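Local atomic coordinates of putative metal-dependent hydrolase (Bacillus subtilis, PDB entry 6KNS), a protein that probably acts as a hydrolase with a two-zinc active site in a metallo-beta-lactamase fold, related to short-form ribonuclease Z, and also binds calcium. Residues 28-33 with 154-159; 68-73 with 159-164; 136-139 with 143-146; 204-209 with 232-237. All coordinates share one frame; numbering follows the deposited sequence.

In the fold
Contacts 1, 2 and 3 converge on the dinuclear zinc site, whereas contact 4 lies at the edge of the fold. Contact 1 packs the two sheets on each other, and Tyr158 reaches up from it until its OH lies 3.7 Å from His70 CE1, a zinc-ligand ring of contact 2. The 159-164 loop leaves the same strand and carries the bridging Asp161. Contact 3, the neighbouring hairpin end, lies with its centre 10 Å from that of contact 2; Thr138 OG1 is 2.8 Å from Asp161 O. Contact 4, its centre about 23 Å from that of contact 2, meets the same loop where Tyr164 packs on Ile204.

Contact 1. Residues 28-33 with 154-159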
loop_
_atom_site.group_PDB
_atom_site.type_symbol
_atom_site.label_atom_id
_atom_site.label_comp_id
_atom_site.label_asym_id
_atom_site.label_seq_id
_atom_site.Cartn_x
_atom_site.Cartn_y
_atom_site.Cartn_z
ATOM N N TYR A 28 11.013 7.672 0.735
ATOM C CA TYR A 28 12.165 8.402 0.147
ATOM C C TYR A 28 13.334 7.455 -0.085
ATOM O O TYR A 28 13.757 6.746 0.839
ATOM C CB TYR A 28 12.585 9.545 1.055
ATOM C CG TYR A 28 11.411 10.399 1.362
ATOM C CD1 TYR A 28 11.097 11.474 0.560
ATOM C CD2 TYR A 28 10.567 10.094 2.417
ATOM C CE1 TYR A 28 9.976 12.250 0.809
ATOM C CE2 TYR A 28 9.453 10.863 2.674
ATOM C CZ TYR A 28 9.168 11.949 1.860
ATOM O OH TYR A 28 8.071 12.707 2.103
ATOM N N LEU A 29 13.868 7.460 -1.307
ATOM C CA LEU A 29 14.945 6.565 -1.662
ATOM C C LEU A 29 16.264 7.327 -1.592
ATOM O O LEU A 29 16.474 8.275 -2.347
ATOM C CB LEU A 29 14.725 6.005 -3.060
ATOM C CG LEU A 29 15.874 5.237 -3.738
ATOM C CD1 LEU A 29 16.277 3.979 -2.998
ATOM C CD2 LEU A 29 15.446 4.870 -5.134
ATOM N N PHE A 30 17.147 6.882 -0.693
ATOM C CA PHE A 30 18.479 7.444 -0.562
ATOM C C PHE A 30 19.494 6.484 -1.134
ATOM O O PHE A 30 19.534 5.336 -0.745
ATOM C CB PHE A 30 18.801 7.675 0.906
ATOM C CG PHE A 30 18.095 8.857 1.512
ATOM C CD1 PHE A 30 16.742 8.839 1.706
ATOM C CD2 PHE A 30 18.818 9.986 1.892
ATOM C CE1 PHE A 30 16.110 9.917 2.276
ATOM C CE2 PHE A 30 18.199 11.061 2.469
ATOM C CZ PHE A 30 16.851 11.043 2.655
ATOM N N GLN A 31 20.326 6.961 -2.055
ATOM C CA GLN A 31 21.295 6.114 -2.700
ATOM C C GLN A 31 22.670 6.678 -2.621
ATOM O O GLN A 31 22.867 7.881 -2.731
ATOM C CB GLN A 31 20.929 5.868 -4.166
ATOM C CG GLN A 31 19.660 5.032 -4.334
ATOM C CD GLN A 31 19.260 4.880 -5.799
ATOM O OE1 GLN A 31 18.848 5.851 -6.479
ATOM N NE2 GLN A 31 19.410 3.671 -6.299
ATOM N N SER A 32 23.631 5.776 -2.465
ATOM C CA SER A 32 25.040 6.111 -2.559
ATOM C C SER A 32 25.830 4.929 -3.139
ATOM O O SER A 32 25.943 3.868 -2.500
ATOM C CB SER A 32 25.588 6.456 -1.165
ATOM O OG SER A 32 26.968 6.784 -1.227
ATOM N N GLY A 33 26.396 5.121 -4.329
ATOM C CA GLY A 33 27.089 4.048 -5.027
ATOM C C GLY A 33 26.101 2.921 -5.198
ATOM O O GLY A 33 24.996 3.173 -5.641
ATOM N N HIS A 154 27.706 15.408 2.084
ATOM C CA HIS A 154 26.437 16.094 2.027
ATOM C C HIS A 154 25.579 15.569 3.139
ATOM O O HIS A 154 25.839 14.488 3.661
ATOM C CB HIS A 154 25.777 15.868 0.670
ATOM C CG HIS A 154 26.437 16.621 -0.438
ATOM N ND1 HIS A 154 27.347 16.038 -1.306
ATOM C CD2 HIS A 154 26.362 17.930 -0.791
ATOM C CE1 HIS A 154 27.788 16.957 -2.153
ATOM N NE2 HIS A 154 27.198 18.107 -1.866
ATOM N N THR A 155 24.556 16.342 3.496
ATOM C CA THR A 155 23.699 16.036 4.635
ATOM C C THR A 155 22.242 16.380 4.322
ATOM O O THR A 155 21.932 17.494 3.884
ATOM C CB THR A 155 24.182 16.833 5.873
ATOM O OG1 THR A 155 25.499 16.391 6.217
ATOM C CG2 THR A 155 23.258 16.602 7.074
ATOM N N VAL A 156 21.347 15.410 4.500
ATOM C CA VAL A 156 19.936 15.642 4.303
ATOM C C VAL A 156 19.196 15.469 5.626
ATOM O O VAL A 156 19.420 14.503 6.334
ATOM C CB VAL A 156 19.357 14.668 3.228
ATOM C CG1 VAL A 156 17.884 14.863 3.047
ATOM C CG2 VAL A 156 20.095 14.858 1.877
ATOM N N VAL A 157 18.284 16.386 5.937
ATOM C CA VAL A 157 17.463 16.285 7.132
ATOM C C VAL A 157 16.036 16.044 6.682
ATOM O O VAL A 157 15.525 16.737 5.792
ATOM C CB VAL A 157 17.559 17.559 8.016
ATOM C CG1 VAL A 157 16.524 17.527 9.145
ATOM C CG2 VAL A 157 18.969 17.712 8.598
ATOM N N TYR A 158 15.417 15.041 7.292
ATOM C CA TYR A 158 14.024 14.664 7.093
ATOM C C TYR A 158 13.315 14.875 8.418
ATOM O O TYR A 158 13.695 14.273 9.409
ATOM C CB TYR A 158 13.959 13.183 6.719
ATOM C CG TYR A 158 12.604 12.573 6.608
ATOM C CD1 TYR A 158 11.589 13.202 5.886
ATOM C CD2 TYR A 158 12.325 11.324 7.196
ATOM C CE1 TYR A 158 10.312 12.599 5.742
ATOM C CE2 TYR A 158 11.068 10.714 7.063
ATOM C CZ TYR A 158 10.072 11.351 6.335
ATOM O OH TYR A 158 8.839 10.765 6.196
ATOM N N THR A 159 12.318 15.744 8.453
ATOM C CA THR A 159 11.595 16.031 9.685
ATOM C C THR A 159 10.672 14.889 10.114
ATOM O O THR A 159 10.149 14.914 11.225
ATOM C CB THR A 159 10.672 17.280 9.550
ATOM O OG1 THR A 159 9.649 17.009 8.572
ATOM C CG2 THR A 159 11.450 18.522 9.147
HETATM O O HOH W 1 6.677 12.674 4.272
#
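Tyr158 and Tyr28 meet ring against ring between the two sheets of the metallo-beta-lactamase sandwich. Their ring centroids are 5.0 Å apart and the planes make 53°, an oblique meeting. Tyr28 CE2 is 3.6 Å from Tyr158 CE1, and the two side chains cross at about a right angle. With CG anti to the backbone N (chi1 174°), Tyr158 sends its ring across the gap to meet Tyr28. Tyrosine suits both positions because the ring packs in the buried layer while the hydroxyl finds a polar partner: Tyr28 OH bonds to Thr216 and Tyr158 OH to Asp40. One water lies 2.6 Å from Tyr28 OH and has only a weak bond to Tyr158 OH.

Two residues further along each strand, Phe30 offers a ring edge to Val156. Its CE2 lies 3.9 Å from Val156 CG1, and Val156 CB also sits near the ring plane. A flat aromatic and a compact branched valine make a close apolar contact between the layers.

The strands run in opposite directions, with CA atoms of Tyr28 and Tyr158 9.5 Å apart, a spacing bridged by the side chains between the layers. Strand 7-13 flanks Phe30 and Val156 through Met7, Ile149 of strand 145-150 touches Phe30, and Ile179 of strand 177-181 packs on Val156.

Contact 2. Residues 68-73 with 159-164. With ZN (zinc ion), chain G; ZN (zinc ion), chain H.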
loop_
_atom_site.group_PDB
_atom_site.type_symbol
_atom_site.label_atom_id
_atom_site.label_comp_id
_atom_site.label_asym_id
_atom_site.label_seq_id
_atom_site.Cartn_x
_atom_site.Cartn_y
_atom_site.Cartn_z
ATOM N N HIS A 68 0.072 4.451 9.609
ATOM C CA HIS A 68 -0.206 3.690 8.375
ATOM C C HIS A 68 0.416 4.268 7.126
ATOM O O HIS A 68 0.974 3.555 6.280
ATOM C CB HIS A 68 -1.708 3.619 8.117
ATOM C CG HIS A 68 -2.466 2.922 9.176
ATOM N ND1 HIS A 68 -2.182 1.630 9.581
ATOM C CD2 HIS A 68 -3.509 3.346 9.939
ATOM C CE1 HIS A 68 -3.043 1.285 10.531
ATOM N NE2 HIS A 68 -3.843 2.310 10.768
ATOM N N ASP A 69 0.331 5.578 6.991
ATOM C CA ASP A 69 0.905 6.239 5.811
ATOM C C ASP A 69 2.440 6.230 5.716
ATOM O O ASP A 69 2.996 6.661 4.696
ATOM C CB ASP A 69 0.326 7.645 5.640
ATOM C CG ASP A 69 0.654 8.558 6.807
ATOM O OD1 ASP A 69 0.491 8.109 7.941
ATOM O OD2 ASP A 69 1.053 9.710 6.575
ATOM N N HIS A 70 3.115 5.666 6.717
ATOM C CA HIS A 70 4.566 5.462 6.670
ATOM C C HIS A 70 5.017 3.990 6.674
ATOM O O HIS A 70 6.204 3.723 6.501
ATOM C CB HIS A 70 5.210 6.207 7.849
ATOM C CG HIS A 70 4.982 7.683 7.776
ATOM N ND1 HIS A 70 5.973 8.581 7.442
ATOM C CD2 HIS A 70 3.840 8.397 7.891
ATOM C CE1 HIS A 70 5.440 9.794 7.384
ATOM N NE2 HIS A 70 4.147 9.708 7.676
ATOM N N ILE A 71 4.100 3.050 6.897
ATOM C CA ILE A 71 4.444 1.615 6.987
ATOM C C ILE A 71 3.510 0.668 6.234
ATOM O O ILE A 71 3.767 -0.562 6.218
ATOM C CB ILE A 71 4.470 1.124 8.429
ATOM C CG1 ILE A 71 3.044 1.058 9.010
ATOM C CG2 ILE A 71 5.367 2.043 9.303
ATOM C CD1 ILE A 71 3.014 0.458 10.397
ATOM N N ALA A 72 2.498 1.198 5.533
ATOM C CA ALA A 72 1.511 0.336 4.899
ATOM C C ALA A 72 2.123 -0.714 3.998
ATOM O O ALA A 72 1.571 -1.795 3.914
ATOM C CB ALA A 72 0.391 1.152 4.125
ATOM N N ASP A 73 3.219 -0.394 3.298
ATOM C CA ASP A 73 3.826 -1.355 2.385
ATOM C C ASP A 73 4.905 -2.293 2.986
ATOM O O ASP A 73 5.528 -3.074 2.247
ATOM C CB ASP A 73 4.324 -0.698 1.090
ATOM C CG ASP A 73 3.287 -0.723 -0.052
ATOM O OD1 ASP A 73 2.238 -1.443 0.032
ATOM O OD2 ASP A 73 3.558 -0.002 -1.064
ATOM N N THR A 159 12.318 15.744 8.453
ATOM C CA THR A 159 11.595 16.031 9.685
ATOM C C THR A 159 10.672 14.889 10.114
ATOM O O THR A 159 10.149 14.914 11.225
ATOM C CB THR A 159 10.672 17.280 9.550
ATOM O OG1 THR A 159 9.649 17.009 8.572
ATOM C CG2 THR A 159 11.450 18.522 9.147
ATOM N N ALA A 160 10.424 13.907 9.247
ATOM C CA ALA A 160 9.309 13.017 9.461
ATOM C C ALA A 160 8.084 13.904 9.758
ATOM O O ALA A 160 7.944 14.999 9.177
ATOM C CB ALA A 160 9.593 12.011 10.580
ATOM N N ASP A 161 7.206 13.447 10.642
ATOM C CA ASP A 161 6.013 14.197 10.997
ATOM C C ASP A 161 6.211 14.897 12.304
ATOM O O ASP A 161 6.625 14.271 13.277
ATOM C CB ASP A 161 4.846 13.262 11.206
ATOM C CG ASP A 161 4.342 12.644 9.918
ATOM O OD1 ASP A 161 5.002 12.683 8.846
ATOM O OD2 ASP A 161 3.233 12.146 10.017
ATOM N N SER A 162 5.846 16.170 12.365
ATOM C CA SER A 162 5.943 16.917 13.628
ATOM C C SER A 162 5.171 18.221 13.556
ATOM O O SER A 162 5.030 18.806 12.481
ATOM C CB SER A 162 7.406 17.241 13.901
ATOM O OG SER A 162 7.604 17.764 15.204
ATOM N N SER A 163 4.672 18.683 14.692
ATOM C CA SER A 163 4.364 20.108 14.841
ATOM C C SER A 163 5.673 20.824 15.199
ATOM O O SER A 163 6.708 20.190 15.477
ATOM C CB SER A 163 3.303 20.363 15.931
ATOM O OG SER A 163 3.744 19.930 17.209
ATOM N N TYR A 164 5.622 22.144 15.193
ATOM C CA TYR A 164 6.845 22.948 15.214
ATOM C C TYR A 164 7.588 22.799 16.557
ATOM O O TYR A 164 6.947 22.719 17.597
ATOM C CB TYR A 164 6.545 24.450 14.915
ATOM C CG TYR A 164 7.797 25.283 15.128
ATOM C CD1 TYR A 164 8.788 25.349 14.149
ATOM C CD2 TYR A 164 8.038 25.885 16.338
ATOM C CE1 TYR A 164 9.959 26.049 14.368
ATOM C CE2 TYR A 164 9.207 26.580 16.573
ATOM C CZ TYR A 164 10.166 26.648 15.590
ATOM O OH TYR A 164 11.314 27.348 15.845
HETATM ZN ZN ZN G . 2.457 10.938 8.280
HETATM ZN ZN ZN H . 2.204 10.535 11.409
#
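The dinuclear zinc centre of the metallo-beta-lactamase fold brings His70 and Asp161 together. Asp69 and His70 close the HxHxDH signature of the family, begun by His65 and His67, while Asp161 comes from the loop after strand 155-158. One zinc ion is held by Asp69 OD2 at 2.5 Å, by His70 NE2 at 2.2 Å, by Asp161 OD2 and by His217. The second takes Asp161 OD2 at 2.4 Å together with His65, His67 and His140. A single carboxylate oxygen therefore bridges two metals that stand 3.2 Å apart, zinc to zinc; this probably offsets part of their mutual repulsion.

His70 and Asp161 approach from opposite directions, with ring and carboxylate planes 78° apart. The other carboxylate oxygen, Asp161 OD1, lies 3.3 Å from His70 CE1; metal binding, rather than a hydrogen bond, joins the two segments. Asp69 CG sits between its backbone N and carbonyl carbon (chi1 62°), which turns the carboxylate in beside its neighbour's ring, Asp69 OD1 lying in the plane of the His70 ring. Histidine suits its place because its two nitrogens do different work: the zinc bond at NE2 and Asp40 at ND1 together fix the rotation of the ring.

Within the loop, Thr159 OG1 donates to the next residue's carbonyl, Ala160 O, at 2.7 Å. The short helix 68-71 borders the second subunit, whose Phe79 ring meets His68; the loop leads toward helix 168-171, Phe168 of which touches Thr159 and Ser162, while Tyr164 packs against helix 198-208.

Contact 3. Residues 136-139 with 143-146; sequences LKTI and TCYA
Ala146 N donates to Leu136 O at 2.7 Å, and Leu136 N returns a bond to Ala146 O at 3.1 Å, making this the hydrogen-bonded pair of an antiparallel beta hairpin formed by strands 131-137 and 145-150. The return bond approaches its acceptor less favourably: its donor stands 45° above the carbonyl plane. Past the non-hydrogen-bonded pair Lys137 and Tyr145, Thr138 N reaches Cys144 O at 2.9 Å with a nearly straight N-H...O angle of 168°. This bond carries the pairing of the two chains on to the loop that bears the zinc ligand His140.

Side chains leave the hairpin on two faces. On the face of Leu136 and Ala146, the small alanine lets Thr138 lay its methyl close by, CG2 to Ala146 CB being 3.9 Å; Phe168 of helix 168-171 packs on all three. Placed between the backbone N and the carbonyl carbon, Thr138 OG1 turns to Cys144 CB and bonds to Asp161 O, a link from the hairpin to the loop of the bridging zinc ligand. Threonine fits because one branch is polar and the other apolar. The side chain of Cys144 touches His65, another zinc ligand.

On the other face, the aliphatic part of Lys137 runs beside the CD1-CE1 side of the Tyr145 ring, CB to CE1 3.8 Å, a meeting that lets a long charged residue pack while the chain bends at its last torsion (chi4 -49°) to bring the amine to a water. To this water Lys137 NZ gives a hydrogen bond; the water also bonds to Thr138 O and accepts one from Cys144 N, 2.9 Å away.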
loop_
_atom_site.group_PDB
_atom_site.type_symbol
_atom_site.label_atom_id
_atom_site.label_comp_id
_atom_site.label_asym_id
_atom_site.label_seq_id
_atom_site.Cartn_x
_atom_site.Cartn_y
_atom_site.Cartn_z
ATOM N N LEU A 136 16.024 12.948 15.952
ATOM C CA LEU A 136 15.392 13.887 16.892
ATOM C C LEU A 136 13.934 13.458 17.093
ATOM O O LEU A 136 13.192 13.274 16.113
ATOM C CB LEU A 136 15.452 15.309 16.355
ATOM C CG LEU A 136 14.749 16.426 17.136
ATOM C CD1 LEU A 136 15.430 16.664 18.503
ATOM C CD2 LEU A 136 14.710 17.733 16.314
ATOM N N LYS A 137 13.517 13.292 18.353
ATOM C CA LYS A 137 12.105 12.997 18.626
ATOM C C LYS A 137 11.216 14.170 18.203
ATOM O O LYS A 137 11.563 15.325 18.452
ATOM C CB LYS A 137 11.907 12.726 20.091
ATOM C CG LYS A 137 10.617 11.987 20.405
ATOM C CD LYS A 137 10.720 11.427 21.870
ATOM C CE LYS A 137 9.437 10.714 22.268
ATOM N NZ LYS A 137 8.266 11.591 21.943
ATOM N N THR A 138 10.102 13.876 17.527
ATOM C CA THR A 138 9.208 14.932 17.047
ATOM C C THR A 138 8.021 15.119 18.012
ATOM O O THR A 138 7.821 14.330 18.922
ATOM C CB THR A 138 8.714 14.628 15.627
ATOM O OG1 THR A 138 7.915 13.434 15.612
ATOM C CG2 THR A 138 9.926 14.460 14.649
ATOM N N ILE A 139 7.247 16.173 17.806
ATOM C CA ILE A 139 6.029 16.371 18.555
ATOM C C ILE A 139 4.935 15.847 17.652
ATOM O O ILE A 139 4.614 16.462 16.644
ATOM C CB ILE A 139 5.797 17.825 18.912
ATOM C CG1 ILE A 139 7.069 18.427 19.541
ATOM C CG2 ILE A 139 4.584 17.934 19.837
ATOM C CD1 ILE A 139 6.818 19.733 20.326
ATOM N N THR A 143 4.937 8.215 18.858
ATOM C CA THR A 143 6.375 8.349 18.878
ATOM C C THR A 143 6.901 8.434 17.457
ATOM O O THR A 143 6.550 7.623 16.589
ATOM C CB THR A 143 7.012 7.136 19.587
ATOM O OG1 THR A 143 6.452 7.048 20.880
ATOM C CG2 THR A 143 8.510 7.268 19.723
ATOM N N CYS A 144 7.710 9.443 17.196
ATOM C CA CYS A 144 8.192 9.616 15.840
ATOM C C CYS A 144 9.563 10.254 15.901
ATOM O O CYS A 144 9.811 11.057 16.813
ATOM C CB CYS A 144 7.176 10.444 15.014
ATOM S SG CYS A 144 7.725 10.774 13.355
ATOM N N TYR A 145 10.472 9.863 14.982
ATOM C CA TYR A 145 11.820 10.465 14.956
ATOM C C TYR A 145 12.163 11.071 13.612
ATOM O O TYR A 145 12.053 10.410 12.588
ATOM C CB TYR A 145 12.919 9.452 15.355
ATOM C CG TYR A 145 12.794 9.036 16.768
ATOM C CD1 TYR A 145 13.478 9.699 17.782
ATOM C CD2 TYR A 145 11.927 8.025 17.112
ATOM C CE1 TYR A 145 13.316 9.323 19.128
ATOM C CE2 TYR A 145 11.762 7.639 18.430
ATOM C CZ TYR A 145 12.461 8.276 19.429
ATOM O OH TYR A 145 12.250 7.865 20.721
ATOM N N ALA A 146 12.632 12.329 13.654
ATOM C CA ALA A 146 13.235 12.979 12.505
ATOM C C ALA A 146 14.617 12.398 12.315
ATOM O O ALA A 146 15.156 11.810 13.252
ATOM C CB ALA A 146 13.304 14.474 12.700
HETATM O O HOH W 2 7.123 11.502 19.102
#

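Contact 4. Residues 204-209 with 232-237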
loop_
_atom_site.group_PDB
_atom_site.type_symbol
_atom_site.label_atom_id
_atom_site.label_comp_id
_atom_site.label_asym_id
_atom_site.label_seq_id
_atom_site.Cartn_x
_atom_site.Cartn_y
_atom_site.Cartn_z
ATOM N N ILE A 204 12.359 26.856 9.842
ATOM C CA ILE A 204 13.419 25.880 10.119
ATOM C C ILE A 204 14.543 26.006 9.107
ATOM O O ILE A 204 15.709 26.128 9.495
ATOM C CB ILE A 204 12.946 24.427 10.188
ATOM C CG1 ILE A 204 11.963 24.213 11.348
ATOM C CG2 ILE A 204 14.131 23.544 10.405
ATOM C CD1 ILE A 204 11.063 22.915 11.233
ATOM N N ALA A 205 14.199 26.031 7.828
ATOM C CA ALA A 205 15.193 26.165 6.770
ATOM C C ALA A 205 15.989 27.470 6.993
ATOM O O ALA A 205 17.213 27.508 6.852
ATOM C CB ALA A 205 14.508 26.181 5.424
ATOM N N LYS A 206 15.277 28.530 7.361
ATOM C CA LYS A 206 15.905 29.846 7.519
ATOM C C LYS A 206 16.903 29.828 8.660
ATOM O O LYS A 206 18.084 30.083 8.454
ATOM C CB LYS A 206 14.872 30.955 7.760
ATOM C CG LYS A 206 15.516 32.280 8.181
ATOM C CD LYS A 206 14.487 33.378 8.317
ATOM C CE LYS A 206 15.168 34.708 8.575
ATOM N NZ LYS A 206 14.214 35.590 9.276
ATOM N N GLU A 207 16.429 29.498 9.855
ATOM C CA GLU A 207 17.279 29.614 11.043
ATOM C C GLU A 207 18.372 28.557 11.083
ATOM O O GLU A 207 19.409 28.780 11.688
ATOM C CB GLU A 207 16.438 29.592 12.304
ATOM C CG GLU A 207 15.540 30.792 12.359
ATOM C CD GLU A 207 14.939 31.030 13.709
ATOM O OE1 GLU A 207 15.667 30.877 14.712
ATOM O OE2 GLU A 207 13.739 31.397 13.773
ATOM N N ALA A 208 18.150 27.428 10.404
ATOM C CA ALA A 208 19.177 26.375 10.315
ATOM C C ALA A 208 20.224 26.688 9.235
ATOM O O ALA A 208 21.255 26.032 9.161
ATOM C CB ALA A 208 18.536 25.038 10.032
ATOM N N GLY A 209 19.953 27.666 8.381
ATOM C CA GLY A 209 20.770 27.858 7.168
ATOM C C GLY A 209 20.747 26.641 6.239
ATOM O O GLY A 209 21.773 26.194 5.789
ATOM N N LYS A 232 8.450 30.775 1.049
ATOM C CA LYS A 232 9.382 31.789 0.561
ATOM C C LYS A 232 9.181 33.165 1.227
ATOM O O LYS A 232 10.019 34.023 1.054
ATOM C CB LYS A 232 9.298 31.953 -0.981
ATOM C CG LYS A 232 9.591 30.701 -1.809
ATOM C CD LYS A 232 11.055 30.428 -2.020
ATOM C CE LYS A 232 11.794 31.528 -2.873
ATOM N NZ LYS A 232 13.015 32.030 -2.089
ATOM N N THR A 233 8.073 33.387 1.955
ATOM C CA THR A 233 7.910 34.676 2.643
ATOM C C THR A 233 8.831 34.679 3.851
ATOM O O THR A 233 9.099 35.710 4.401
ATOM C CB THR A 233 6.473 34.952 3.110
ATOM O OG1 THR A 233 6.052 33.957 4.078
ATOM C CG2 THR A 233 5.538 34.963 1.900
ATOM N N VAL A 234 9.319 33.508 4.251
ATOM C CA VAL A 234 10.171 33.374 5.457
ATOM C C VAL A 234 11.597 32.991 5.054
ATOM O O VAL A 234 12.551 33.601 5.498
ATOM C CB VAL A 234 9.580 32.325 6.436
ATOM C CG1 VAL A 234 10.563 32.018 7.551
ATOM C CG2 VAL A 234 8.243 32.849 7.029
ATOM N N PHE A 235 11.736 32.023 4.156
ATOM C CA PHE A 235 13.041 31.499 3.787
ATOM C C PHE A 235 13.379 32.040 2.423
ATOM O O PHE A 235 12.559 31.973 1.522
ATOM C CB PHE A 235 12.964 29.976 3.808
ATOM C CG PHE A 235 14.179 29.264 3.309
ATOM C CD1 PHE A 235 15.409 29.429 3.921
ATOM C CD2 PHE A 235 14.071 28.345 2.283
ATOM C CE1 PHE A 235 16.539 28.711 3.480
ATOM C CE2 PHE A 235 15.180 27.640 1.839
ATOM C CZ PHE A 235 16.420 27.825 2.441
ATOM N N SER A 236 14.589 32.570 2.273
ATOM C CA SER A 236 15.006 33.184 1.020
ATOM C C SER A 236 15.741 32.228 0.079
ATOM O O SER A 236 16.047 32.603 -1.043
ATOM C CB SER A 236 15.883 34.407 1.294
ATOM O OG SER A 236 17.177 33.979 1.644
ATOM N N GLY A 237 16.013 30.995 0.488
ATOM C CA GLY A 237 16.616 30.052 -0.448
ATOM C C GLY A 237 15.604 29.343 -1.382
ATOM O O GLY A 237 14.435 29.724 -1.507
#
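The C-terminal turn of helix 198-208 lies on the loop that leads from helix 225-231 into strand 238-241, and Ala205 meets Phe235 there. The methyl CB of Ala205 sits almost on the ring normal, 5° off it and 3.6 Å from the ring centroid of Phe235: a CH-pi contact over the face. Alanine is small enough to let the helix come down this close. The ring extends past the methyl under the helix backbone, with Phe235 CD1 3.6 Å from Lys206 N and CE1 3.6 Å from Ala205 O. Phe235 owes this reach to its first torsion (chi1 174°), which holds CG anti to the backbone N; the CB itself does not point at the helix.

The opposite face of the ring is taken by the backbone, Gly237 N lying 3.5 Å above its centre. Gly237 has no side chain, and a CB there would run into Phe235 CZ, so the main chain can come this close to the ring, which is clasped between a helix methyl and a peptide nitrogen. In the metallo-beta-lactamase fold this is the outer layer, where helix 198-208 covers the second sheet: Ala205 and Ile204 both touch Leu178 of strand 177-181. The helix ends at Gly209 in a Schellman motif, the glycine adopting the positive phi that the motif requires.

Lys206 lies extended beside the loop, its CD 3.4 Å from Val234 O and 4.2 Å from Val234 CG1, so methylenes do the packing. Across the loop, Lys232 NZ donates to Gly237 O at 2.8 Å.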